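Local coordinates for LEOA (Escherichia coli, PDB 4AUR), which is a bacterial dynamin-like GTPase from enterotoxigenic strains, probably hydrolysing GTP through a P-loop domain joined to a long helical stalk, at residues Glu305-Phe310 and Thr540-Lys545. Residues are numbered along the deposited sequence; the frame is centred on the assembly and turned at random.
Sequences EDMHRF and TELAEK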
ATOM      1  N   GLU A 305      -1.316   4.547 -16.476  1.00 39.88           N
ATOM      2  CA  GLU A 305      -0.161   4.376 -17.332  1.00 39.40           C
ATOM      3  C   GLU A 305      -0.513   3.542 -18.563  1.00 39.15           C
ATOM      4  O   GLU A 305      -0.052   3.840 -19.669  1.00 39.95           O
ATOM      5  CB  GLU A 305       0.991   3.758 -16.536  1.00 42.64           C
ATOM      6  CG  GLU A 305       1.541   4.714 -15.475  1.00 48.28           C
ATOM      7  CD  GLU A 305       2.425   4.051 -14.407  1.00 55.58           C
ATOM      8  OE1 GLU A 305       2.488   2.793 -14.356  1.00 54.39           O
ATOM      9  OE2 GLU A 305       3.055   4.801 -13.602  1.00 57.19           O
ATOM     10  N   ASP A 306      -1.324   2.502 -18.372  1.00 35.51           N
ATOM     11  CA  ASP A 306      -1.919   1.752 -19.477  1.00 32.92           C
ATOM     12  C   ASP A 306      -2.617   2.675 -20.465  1.00 33.99           C
ATOM     13  O   ASP A 306      -2.477   2.505 -21.663  1.00 33.46           O
ATOM     14  CB  ASP A 306      -2.974   0.763 -18.988  1.00 31.75           C
ATOM     15  CG  ASP A 306      -2.394  -0.531 -18.429  1.00 32.45           C
ATOM     16  OD1 ASP A 306      -1.161  -0.731 -18.417  1.00 34.34           O
ATOM     17  OD2 ASP A 306      -3.207  -1.381 -17.999  1.00 32.76           O
HETATM   18  N   MSE A 307      -3.399   3.638 -19.987  1.00 35.33           N
HETATM   19  CA  MSE A 307      -4.176   4.479 -20.921  1.00 35.59           C
HETATM   20  C   MSE A 307      -3.233   5.161 -21.874  1.00 34.98           C
HETATM   21  O   MSE A 307      -3.495   5.207 -23.065  1.00 34.94           O
HETATM   22  CB  MSE A 307      -5.051   5.547 -20.259  1.00 35.34           C
HETATM   23  CG  MSE A 307      -6.044   5.002 -19.240  1.00 35.24           C
HETATM   24 SE   MSE A 307      -7.442   3.923 -20.108  0.84 36.33          SE
HETATM   25  CE  MSE A 307      -7.170   2.268 -19.072  1.00 37.42           C
ATOM     26  N   HIS A 308      -2.127   5.697 -21.358  1.00 36.74           N
ATOM     27  CA  HIS A 308      -1.143   6.360 -22.195  1.00 38.14           C
ATOM     28  C   HIS A 308      -0.443   5.341 -23.075  1.00 32.59           C
ATOM     29  O   HIS A 308      -0.300   5.550 -24.264  1.00 31.75           O
ATOM     30  CB  HIS A 308      -0.169   7.205 -21.350  1.00 45.32           C
ATOM     31  CG  HIS A 308      -0.840   8.376 -20.682  1.00 55.07           C
ATOM     32  ND1 HIS A 308      -1.366   9.439 -21.394  1.00 58.22           N
ATOM     33  CD2 HIS A 308      -1.126   8.621 -19.380  1.00 57.64           C
ATOM     34  CE1 HIS A 308      -1.925  10.294 -20.556  1.00 59.23           C
ATOM     35  NE2 HIS A 308      -1.799   9.820 -19.330  1.00 58.56           N
ATOM     36  N   ARG A 309      -0.070   4.213 -22.495  1.00 29.94           N
ATOM     37  CA  ARG A 309       0.405   3.074 -23.253  1.00 28.42           C
ATOM     38  C   ARG A 309      -0.527   2.676 -24.401  1.00 28.33           C
ATOM     39  O   ARG A 309      -0.064   2.311 -25.462  1.00 30.89           O
ATOM     40  CB  ARG A 309       0.614   1.897 -22.321  1.00 29.25           C
ATOM     41  CG  ARG A 309       0.983   0.597 -23.002  1.00 32.22           C
ATOM     42  CD  ARG A 309       1.405  -0.428 -21.971  1.00 34.11           C
ATOM     43  NE  ARG A 309       1.799  -1.692 -22.592  1.00 37.59           N
ATOM     44  CZ  ARG A 309       2.617  -2.593 -22.034  1.00 40.28           C
ATOM     45  NH1 ARG A 309       3.149  -2.382 -20.823  1.00 39.27           N
ATOM     46  NH2 ARG A 309       2.906  -3.724 -22.686  1.00 40.02           N
ATOM     47  N   PHE A 310      -1.834   2.742 -24.213  1.00 27.82           N
ATOM     48  CA  PHE A 310      -2.749   2.347 -25.283  1.00 26.71           C
ATOM     49  C   PHE A 310      -2.765   3.367 -26.407  1.00 26.53           C
ATOM     50  O   PHE A 310      -2.981   3.016 -27.545  1.00 25.72           O
ATOM     51  CB  PHE A 310      -4.185   2.155 -24.771  1.00 25.54           C
ATOM     52  CG  PHE A 310      -4.344   1.079 -23.725  1.00 25.28           C
ATOM     53  CD1 PHE A 310      -3.446   0.027 -23.613  1.00 25.10           C
ATOM     54  CD2 PHE A 310      -5.420   1.116 -22.853  1.00 24.68           C
ATOM     55  CE1 PHE A 310      -3.626  -0.946 -22.651  1.00 24.43           C
ATOM     56  CE2 PHE A 310      -5.596   0.136 -21.897  1.00 23.55           C
ATOM     57  CZ  PHE A 310      -4.710  -0.898 -21.810  1.00 23.81           C
ATOM     58  N   THR A 540     -10.769   5.476 -25.251  1.00 33.72           N
ATOM     59  CA  THR A 540     -11.131   6.835 -24.901  1.00 33.44           C
ATOM     60  C   THR A 540     -12.230   6.842 -23.874  1.00 34.83           C
ATOM     61  O   THR A 540     -12.254   7.719 -23.045  1.00 38.15           O
ATOM     62  CB  THR A 540     -11.633   7.619 -26.129  1.00 36.08           C
ATOM     63  OG1 THR A 540     -10.543   7.884 -27.023  1.00 38.68           O
ATOM     64  CG2 THR A 540     -12.261   8.942 -25.722  1.00 37.27           C
ATOM     65  N   GLU A 541     -13.159   5.892 -23.961  1.00 37.61           N
ATOM     66  CA  GLU A 541     -14.287   5.813 -23.027  1.00 38.85           C
ATOM     67  C   GLU A 541     -13.815   5.303 -21.692  1.00 36.87           C
ATOM     68  O   GLU A 541     -14.142   5.848 -20.648  1.00 40.09           O
ATOM     69  CB  GLU A 541     -15.376   4.873 -23.537  1.00 41.80           C
ATOM     70  CG  GLU A 541     -16.281   5.450 -24.613  1.00 44.70           C
ATOM     71  CD  GLU A 541     -17.513   4.578 -24.862  1.00 51.28           C
ATOM     72  OE1 GLU A 541     -17.372   3.464 -25.421  1.00 49.70           O
ATOM     73  OE2 GLU A 541     -18.633   5.004 -24.483  1.00 58.99           O
ATOM     74  N   LEU A 542     -13.038   4.245 -21.723  1.00 35.00           N
ATOM     75  CA  LEU A 542     -12.463   3.728 -20.499  1.00 35.42           C
ATOM     76  C   LEU A 542     -11.698   4.797 -19.700  1.00 35.66           C
ATOM     77  O   LEU A 542     -11.627   4.729 -18.472  1.00 35.09           O
ATOM     78  CB  LEU A 542     -11.539   2.568 -20.818  1.00 33.75           C
ATOM     79  CG  LEU A 542     -11.190   1.731 -19.612  1.00 34.93           C
ATOM     80  CD1 LEU A 542     -12.444   1.115 -19.029  1.00 37.03           C
ATOM     81  CD2 LEU A 542     -10.240   0.635 -20.020  1.00 36.40           C
ATOM     82  N   ALA A 543     -11.122   5.772 -20.397  1.00 34.54           N
ATOM     83  CA  ALA A 543     -10.372   6.826 -19.740  1.00 35.92           C
ATOM     84  C   ALA A 543     -11.314   7.662 -18.905  1.00 35.27           C
ATOM     85  O   ALA A 543     -11.018   7.975 -17.764  1.00 36.80           O
ATOM     86  CB  ALA A 543      -9.663   7.705 -20.767  1.00 35.86           C
ATOM     87  N   GLU A 544     -12.455   8.003 -19.484  1.00 36.10           N
ATOM     88  CA  GLU A 544     -13.441   8.861 -18.836  1.00 38.93           C
ATOM     89  C   GLU A 544     -14.040   8.229 -17.588  1.00 35.67           C
ATOM     90  O   GLU A 544     -14.278   8.905 -16.622  1.00 32.22           O
ATOM     91  CB  GLU A 544     -14.576   9.190 -19.815  1.00 43.90           C
ATOM     92  CG  GLU A 544     -14.150  10.059 -20.999  1.00 49.08           C
ATOM     93  CD  GLU A 544     -15.284  10.317 -21.997  1.00 57.42           C
ATOM     94  OE1 GLU A 544     -16.159   9.425 -22.187  1.00 61.02           O
ATOM     95  OE2 GLU A 544     -15.290  11.413 -22.609  1.00 59.82           O
ATOM     96  N   LYS A 545     -14.284   6.924 -17.637  1.00 37.77           N
ATOM     97  CA  LYS A 545     -14.876   6.176 -16.528  1.00 37.49           C
ATOM     98  C   LYS A 545     -13.905   5.987 -15.378  1.00 36.62           C
ATOM     99  O   LYS A 545     -14.267   5.508 -14.305  1.00 33.15           O
ATOM    100  CB  LYS A 545     -15.313   4.798 -17.012  1.00 40.63           C
ATOM    101  CG  LYS A 545     -16.360   4.805 -18.111  1.00 42.81           C
ATOM    102  CD  LYS A 545     -16.893   3.395 -18.354  1.00 47.62           C
ATOM    103  CE  LYS A 545     -18.181   3.423 -19.170  1.00 50.82           C
ATOM    104  NZ  LYS A 545     -17.993   4.109 -20.484  1.00 51.67           N
TER
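M307, a selenomethionine, leaves its helix with CG beside the backbone N and anti to the carbonyl carbon (chi1 -56°); bends at chi2 and chi3 then bring its terminal methyl to L542. L542 is set differently, with CG anti to its own backbone N (chi1 -164°), which carries the isobutyl group to the methyl. The M307 CE to L542 CD2 distance is 3.6 Å, and CG of L542 is the next nearest atom to CE, at 4.1 Å. The two side chains cross at about a right angle, so they touch near their ends instead of lying alongside one another. One bond back, the selenium lies beside the backbone of helix 530-544: M307 SE is 4.1 Å from both N and CA of A543, and 4.4 Å from A543 CB. The small side chain of A543 is consistent with the helices approaching here, where A543 CA lies 6.7 Å from M307 CA. The contact joins helix 275-343 to helix 530-544 in the elongated helical part of the chain. Around it, F310 packs on I396 of helix 368-408, while L542 also touches T436 and A440 of helix 430-447. With 130 Å² buried in all and its side-chain contacts purely apolar, the contact is consistent with cohesion through dispersion and exclusion of water, without directional polar bonds between the two segments.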